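PDB 1K68: phytochrome Response Regulator RcpA from Tolypothrix sp. PCC 7601, which probably relays phytochrome signals as a CheY-like response regulator, phosphorylated on an aspartate beside a magnesium ion and forming a homodimer. Local coordinates for residues D10-I15 and T33-M38; K4-E9 and M38-Y43. All blocks are in the same frame, centred on the assembly; numbering follows the deposited sequence.

Contact 1: D10-I15 and T33-M38; sequences DNKADI and TVRDGM. With MG (magnesium ion), chain C.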
loop_
_atom_site.group_PDB
_atom_site.type_symbol
_atom_site.label_atom_id
_atom_site.label_comp_id
_atom_site.label_asym_id
_atom_site.label_seq_id
_atom_site.Cartn_x
_atom_site.Cartn_y
_atom_site.Cartn_z
ATOM N N ASP A 10 -5.522 11.809 -7.328
ATOM C CA ASP A 10 -6.311 12.110 -6.128
ATOM C C ASP A 10 -6.730 10.877 -5.315
ATOM O O ASP A 10 -6.993 10.981 -4.120
ATOM C CB ASP A 10 -7.551 12.930 -6.503
ATOM C CG ASP A 10 -8.466 12.199 -7.455
ATOM O OD1 ASP A 10 -7.944 11.562 -8.387
ATOM O OD2 ASP A 10 -9.701 12.270 -7.282
ATOM N N ASN A 11 -6.782 9.714 -5.956
ATOM C CA ASN A 11 -7.170 8.481 -5.274
ATOM C C ASN A 11 -6.105 8.086 -4.242
ATOM O O ASN A 11 -5.012 7.647 -4.603
ATOM C CB ASN A 11 -7.355 7.367 -6.308
ATOM C CG ASN A 11 -7.966 6.116 -5.720
ATOM O OD1 ASN A 11 -7.327 5.402 -4.946
ATOM N ND2 ASN A 11 -9.216 5.844 -6.079
ATOM N N LYS A 12 -6.427 8.252 -2.961
ATOM C CA LYS A 12 -5.479 7.926 -1.900
ATOM C C LYS A 12 -5.026 6.479 -1.944
ATOM O O LYS A 12 -3.881 6.181 -1.634
ATOM C CB LYS A 12 -6.075 8.259 -0.528
ATOM C CG LYS A 12 -6.083 9.760 -0.244
ATOM C CD LYS A 12 -6.838 10.131 1.021
ATOM C CE LYS A 12 -6.877 11.647 1.192
ATOM N NZ LYS A 12 -7.596 12.074 2.425
ATOM N N ALA A 13 -5.914 5.581 -2.344
ATOM C CA ALA A 13 -5.556 4.173 -2.425
ATOM C C ALA A 13 -4.461 3.991 -3.470
ATOM O O ALA A 13 -3.450 3.337 -3.211
ATOM C CB ALA A 13 -6.771 3.340 -2.790
ATOM N N ASP A 14 -4.673 4.566 -4.652
ATOM C CA ASP A 14 -3.699 4.465 -5.730
ATOM C C ASP A 14 -2.422 5.204 -5.359
ATOM O O ASP A 14 -1.322 4.753 -5.665
ATOM C CB ASP A 14 -4.264 5.046 -7.033
ATOM C CG ASP A 14 -5.399 4.213 -7.602
ATOM O OD1 ASP A 14 -5.492 3.013 -7.268
ATOM O OD2 ASP A 14 -6.196 4.747 -8.398
ATOM N N ILE A 15 -2.572 6.350 -4.705
ATOM C CA ILE A 15 -1.413 7.122 -4.300
ATOM C C ILE A 15 -0.546 6.247 -3.417
ATOM O O ILE A 15 0.672 6.179 -3.598
ATOM C CB ILE A 15 -1.821 8.392 -3.522
ATOM C CG1 ILE A 15 -2.471 9.395 -4.475
ATOM C CG2 ILE A 15 -0.596 9.009 -2.855
ATOM C CD1 ILE A 15 -3.037 10.628 -3.795
ATOM N N THR A 33 3.726 14.347 -4.682
ATOM C CA THR A 33 2.353 14.104 -5.080
ATOM C C THR A 33 1.419 15.284 -4.845
ATOM O O THR A 33 1.367 15.818 -3.739
ATOM C CB THR A 33 1.786 12.892 -4.293
ATOM O OG1 THR A 33 2.681 11.774 -4.414
ATOM C CG2 THR A 33 0.408 12.499 -4.811
ATOM N N VAL A 34 0.706 15.703 -5.891
ATOM C CA VAL A 34 -0.288 16.768 -5.766
ATOM C C VAL A 34 -1.591 16.100 -6.183
ATOM O O VAL A 34 -1.582 15.174 -7.008
ATOM C CB VAL A 34 -0.005 17.992 -6.668
ATOM C CG1 VAL A 34 1.224 18.727 -6.165
ATOM C CG2 VAL A 34 0.162 17.561 -8.109
ATOM N N ARG A 35 -2.706 16.574 -5.640
ATOM C CA ARG A 35 -3.998 15.940 -5.891
ATOM C C ARG A 35 -5.023 16.552 -6.834
ATOM O O ARG A 35 -6.155 16.081 -6.894
ATOM C CB ARG A 35 -4.645 15.651 -4.540
ATOM C CG ARG A 35 -3.673 14.944 -3.604
ATOM C CD ARG A 35 -4.144 14.917 -2.164
ATOM N NE ARG A 35 -4.617 13.596 -1.778
ATOM C CZ ARG A 35 -5.636 12.973 -2.355
ATOM N NH1 ARG A 35 -6.297 13.548 -3.349
ATOM N NH2 ARG A 35 -5.999 11.773 -1.936
ATOM N N ASP A 36 -4.657 17.595 -7.564
ATOM C CA ASP A 36 -5.590 18.170 -8.531
ATOM C C ASP A 36 -4.836 18.847 -9.666
ATOM O O ASP A 36 -3.662 19.175 -9.526
ATOM C CB ASP A 36 -6.560 19.159 -7.870
ATOM C CG ASP A 36 -5.881 20.429 -7.412
ATOM O OD1 ASP A 36 -5.693 20.594 -6.188
ATOM O OD2 ASP A 36 -5.537 21.256 -8.278
ATOM N N GLY A 37 -5.517 19.041 -10.788
ATOM C CA GLY A 37 -4.889 19.657 -11.942
ATOM C C GLY A 37 -4.340 21.042 -11.671
ATOM O O GLY A 37 -3.272 21.401 -12.170
ATOM N N MET A 38 -5.073 21.822 -10.880
ATOM C CA MET A 38 -4.653 23.175 -10.549
ATOM C C MET A 38 -3.288 23.175 -9.882
ATOM O O MET A 38 -2.367 23.850 -10.347
ATOM C CB MET A 38 -5.681 23.842 -9.632
ATOM C CG MET A 38 -7.034 24.102 -10.279
ATOM S SD MET A 38 -6.933 25.182 -11.719
ATOM C CE MET A 38 -8.484 24.828 -12.533
HETATM MG MG MG C . -8.641 10.513 -10.273
HETATM O O HOH W 1 -10.163 9.989 -8.425
#
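The CD1 methyl of Ile15 lies over one face of the Arg35 guanidinium, 3.6 Å above its plane and displaced toward the rim, the two side chains crossing at about a right angle. The arginine chain bends at chi3 (106°), which sets Arg35 NE 3.9 Å from Ile15 CD1. Ile15 CD1 also meets Thr33 CG2 at 4.0 Å, a small apolar patch between helix 12-23 and the end of strand 30-34. At the guanidinium edge, near its plane, sits the carbonyl oxygen of Asp10. Arg35 NH1 gives Asp10 O a weak hydrogen bond of 2.8 Å (angle 121°); a second weak bond, from NH2, is doubtful because that nitrogen is crowded in the model. Arg35 NH1 also rests 3.4 Å from Asp10 CB, while the Asp10 carboxylate leads off the other way, where OD1 binds magnesium at 2.3 Å. Asn11 N-caps helix 12-23, its OD1 accepting from Asp14 N at 2.8 Å. The arginine thus meets a metal ligand's backbone carbonyl, weakly, and not its carboxylate. Asp10 binds magnesium with phosphorylated Asp62 and the backbone oxygen of Asn64, in the acidic pocket at the C-terminal sheet edge characteristic of CheY-like receiver domains.

Contact 2: K4-E9 and M38-Y43; sequences KIFLVE and MEAMAY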
loop_
_atom_site.group_PDB
_atom_site.type_symbol
_atom_site.label_atom_id
_atom_site.label_comp_id
_atom_site.label_asym_id
_atom_site.label_seq_id
_atom_site.Cartn_x
_atom_site.Cartn_y
_atom_site.Cartn_z
ATOM N N LYS A 4 13.430 13.074 -9.678
ATOM C CA LYS A 4 12.158 13.419 -9.057
ATOM C C LYS A 4 10.977 12.986 -9.922
ATOM O O LYS A 4 10.967 13.205 -11.128
ATOM C CB LYS A 4 12.041 14.925 -8.807
ATOM C CG LYS A 4 10.664 15.303 -8.239
ATOM C CD LYS A 4 10.418 16.799 -8.181
ATOM C CE LYS A 4 11.180 17.464 -7.050
ATOM N NZ LYS A 4 10.789 18.898 -6.937
ATOM N N ILE A 5 9.983 12.381 -9.282
ATOM C CA ILE A 5 8.785 11.924 -9.961
ATOM C C ILE A 5 7.603 12.723 -9.431
ATOM O O ILE A 5 7.390 12.805 -8.216
ATOM C CB ILE A 5 8.551 10.432 -9.702
ATOM C CG1 ILE A 5 9.749 9.639 -10.201
ATOM C CG2 ILE A 5 7.295 9.968 -10.402
ATOM C CD1 ILE A 5 9.737 8.211 -9.744
ATOM N N PHE A 6 6.855 13.325 -10.348
ATOM C CA PHE A 6 5.691 14.132 -9.997
ATOM C C PHE A 6 4.433 13.321 -10.311
ATOM O O PHE A 6 4.128 13.044 -11.473
ATOM C CB PHE A 6 5.722 15.437 -10.804
ATOM C CG PHE A 6 4.752 16.478 -10.329
ATOM C CD1 PHE A 6 4.758 16.909 -9.004
ATOM C CD2 PHE A 6 3.861 17.067 -11.219
ATOM C CE1 PHE A 6 3.894 17.913 -8.579
ATOM C CE2 PHE A 6 2.991 18.073 -10.803
ATOM C CZ PHE A 6 3.007 18.501 -9.480
ATOM N N LEU A 7 3.728 12.927 -9.258
ATOM C CA LEU A 7 2.512 12.143 -9.376
ATOM C C LEU A 7 1.298 13.030 -9.158
ATOM O O LEU A 7 1.126 13.601 -8.074
ATOM C CB LEU A 7 2.518 11.016 -8.338
ATOM C CG LEU A 7 1.243 10.190 -8.116
ATOM C CD1 LEU A 7 0.867 9.410 -9.381
ATOM C CD2 LEU A 7 1.481 9.228 -6.962
ATOM N N VAL A 8 0.482 13.163 -10.204
ATOM C CA VAL A 8 -0.739 13.958 -10.156
ATOM C C VAL A 8 -1.876 12.935 -10.097
ATOM O O VAL A 8 -2.255 12.349 -11.117
ATOM C CB VAL A 8 -0.886 14.842 -11.413
ATOM C CG1 VAL A 8 -2.100 15.749 -11.262
ATOM C CG2 VAL A 8 0.379 15.675 -11.626
ATOM N N GLU A 9 -2.404 12.727 -8.890
ATOM C CA GLU A 9 -3.449 11.732 -8.634
ATOM C C GLU A 9 -4.218 12.064 -7.351
ATOM O O GLU A 9 -3.631 12.539 -6.384
ATOM C CB GLU A 9 -2.781 10.367 -8.485
ATOM C CG GLU A 9 -3.650 9.273 -7.904
ATOM C CD GLU A 9 -4.721 8.825 -8.861
ATOM O OE1 GLU A 9 -5.911 9.090 -8.586
ATOM O OE2 GLU A 9 -4.367 8.212 -9.893
ATOM N N MET A 38 -5.073 21.822 -10.880
ATOM C CA MET A 38 -4.653 23.175 -10.549
ATOM C C MET A 38 -3.288 23.175 -9.882
ATOM O O MET A 38 -2.367 23.850 -10.347
ATOM C CB MET A 38 -5.681 23.842 -9.632
ATOM C CG MET A 38 -7.034 24.102 -10.279
ATOM S SD MET A 38 -6.933 25.182 -11.719
ATOM C CE MET A 38 -8.484 24.828 -12.533
ATOM N N GLU A 39 -3.158 22.418 -8.794
ATOM C CA GLU A 39 -1.890 22.340 -8.077
ATOM C C GLU A 39 -0.822 21.834 -9.022
ATOM O O GLU A 39 0.325 22.278 -8.982
ATOM C CB GLU A 39 -1.978 21.379 -6.889
ATOM C CG GLU A 39 -3.025 21.733 -5.863
ATOM C CD GLU A 39 -3.038 23.206 -5.540
ATOM O OE1 GLU A 39 -1.969 23.752 -5.181
ATOM O OE2 GLU A 39 -4.123 23.812 -5.650
ATOM N N ALA A 40 -1.205 20.893 -9.875
ATOM C CA ALA A 40 -0.271 20.316 -10.828
ATOM C C ALA A 40 0.399 21.405 -11.658
ATOM O O ALA A 40 1.621 21.502 -11.700
ATOM C CB ALA A 40 -1.002 19.333 -11.742
ATOM N N MET A 41 -0.407 22.230 -12.314
ATOM C CA MET A 41 0.141 23.293 -13.146
ATOM C C MET A 41 0.904 24.340 -12.339
ATOM O O MET A 41 1.963 24.796 -12.762
ATOM C CB MET A 41 -0.976 23.950 -13.950
ATOM C CG MET A 41 -1.631 23.011 -14.953
ATOM S SD MET A 41 -0.398 22.257 -16.025
ATOM C CE MET A 41 0.004 23.663 -17.077
ATOM N N ALA A 42 0.377 24.717 -11.179
ATOM C CA ALA A 42 1.054 25.705 -10.345
ATOM C C ALA A 42 2.456 25.205 -9.991
ATOM O O ALA A 42 3.437 25.946 -10.078
ATOM C CB ALA A 42 0.245 25.964 -9.074
ATOM N N TYR A 43 2.541 23.936 -9.601
ATOM C CA TYR A 43 3.811 23.324 -9.231
ATOM C C TYR A 43 4.782 23.296 -10.408
ATOM O O TYR A 43 5.956 23.645 -10.264
ATOM C CB TYR A 43 3.572 21.892 -8.723
ATOM C CG TYR A 43 4.789 21.219 -8.126
ATOM C CD1 TYR A 43 4.963 21.139 -6.742
ATOM C CD2 TYR A 43 5.776 20.668 -8.943
ATOM C CE1 TYR A 43 6.090 20.526 -6.192
ATOM C CE2 TYR A 43 6.905 20.057 -8.402
ATOM C CZ TYR A 43 7.055 19.990 -7.030
ATOM O OH TYR A 43 8.177 19.394 -6.504
#
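Phe6 slides its ring past that of Tyr43 in an offset stack, the centroids 4.4 Å apart and the planes inclined by 20°. The overlap is partial: Phe6 CE1 stands over the tyrosine face, off toward its rim, and comes within 3.4 Å of Tyr43 CD2, while Phe6 CZ fits beneath the root of the other side chain, 3.5 Å from Tyr43 CB. Tyr43 CG is anti to its backbone N (chi1 -172°), a setting that starts the ring on its way across Phe6. At its edge the phenylalanine meets the helix backbone near Ala40 CA, and Phe6 CE2 comes 3.8 Å from Ala40 O. Here helix 37-44 packs on one face of the central sheet of the (beta/alpha)5 receiver fold: Lys4, Phe6 and Val8 face it, segment 38-43 running roughly antiparallel to strand 4-8, at 154°, whereas Ile5 and Leu7 turn to helix 12-23 on the opposite side. Farther along the strand, the small bump of Ala40 CB enters the fork of Val8, lying 3.8 Å from CG1 and 3.9 Å from CG2. At the strand's N-terminal end Lys4 and Tyr43 reach toward each other tip to tip, Lys4 NZ donating to Tyr43 OH at 2.7 Å near the plane of the ring. The same ammonium also bonds to Ser54 O, and the Tyr50 ring meets that of Tyr43.

From the N terminus, strand 4-8 leads into the magnesium-site turn and helix 12-23; the chain returns through strand 30-34 and enters helix 37-44. Contact 1 closes the shorter loop, tying the turn into helix 12-23 and its first residues to the end of strand 30-34 and the loop after it, within one beta-alpha-beta unit. Contact 2 closes a wider loop around it, bringing helix 37-44 back onto the first strand, so the two are nested and do not cross. Between them, strand 30-34 is joined to strand 4-8 and its continuation at Glu9 by probable hydrogen bonds of Val34 N to Leu7 O (3.1 Å) and Glu9 N to Val34 O (3.2 Å).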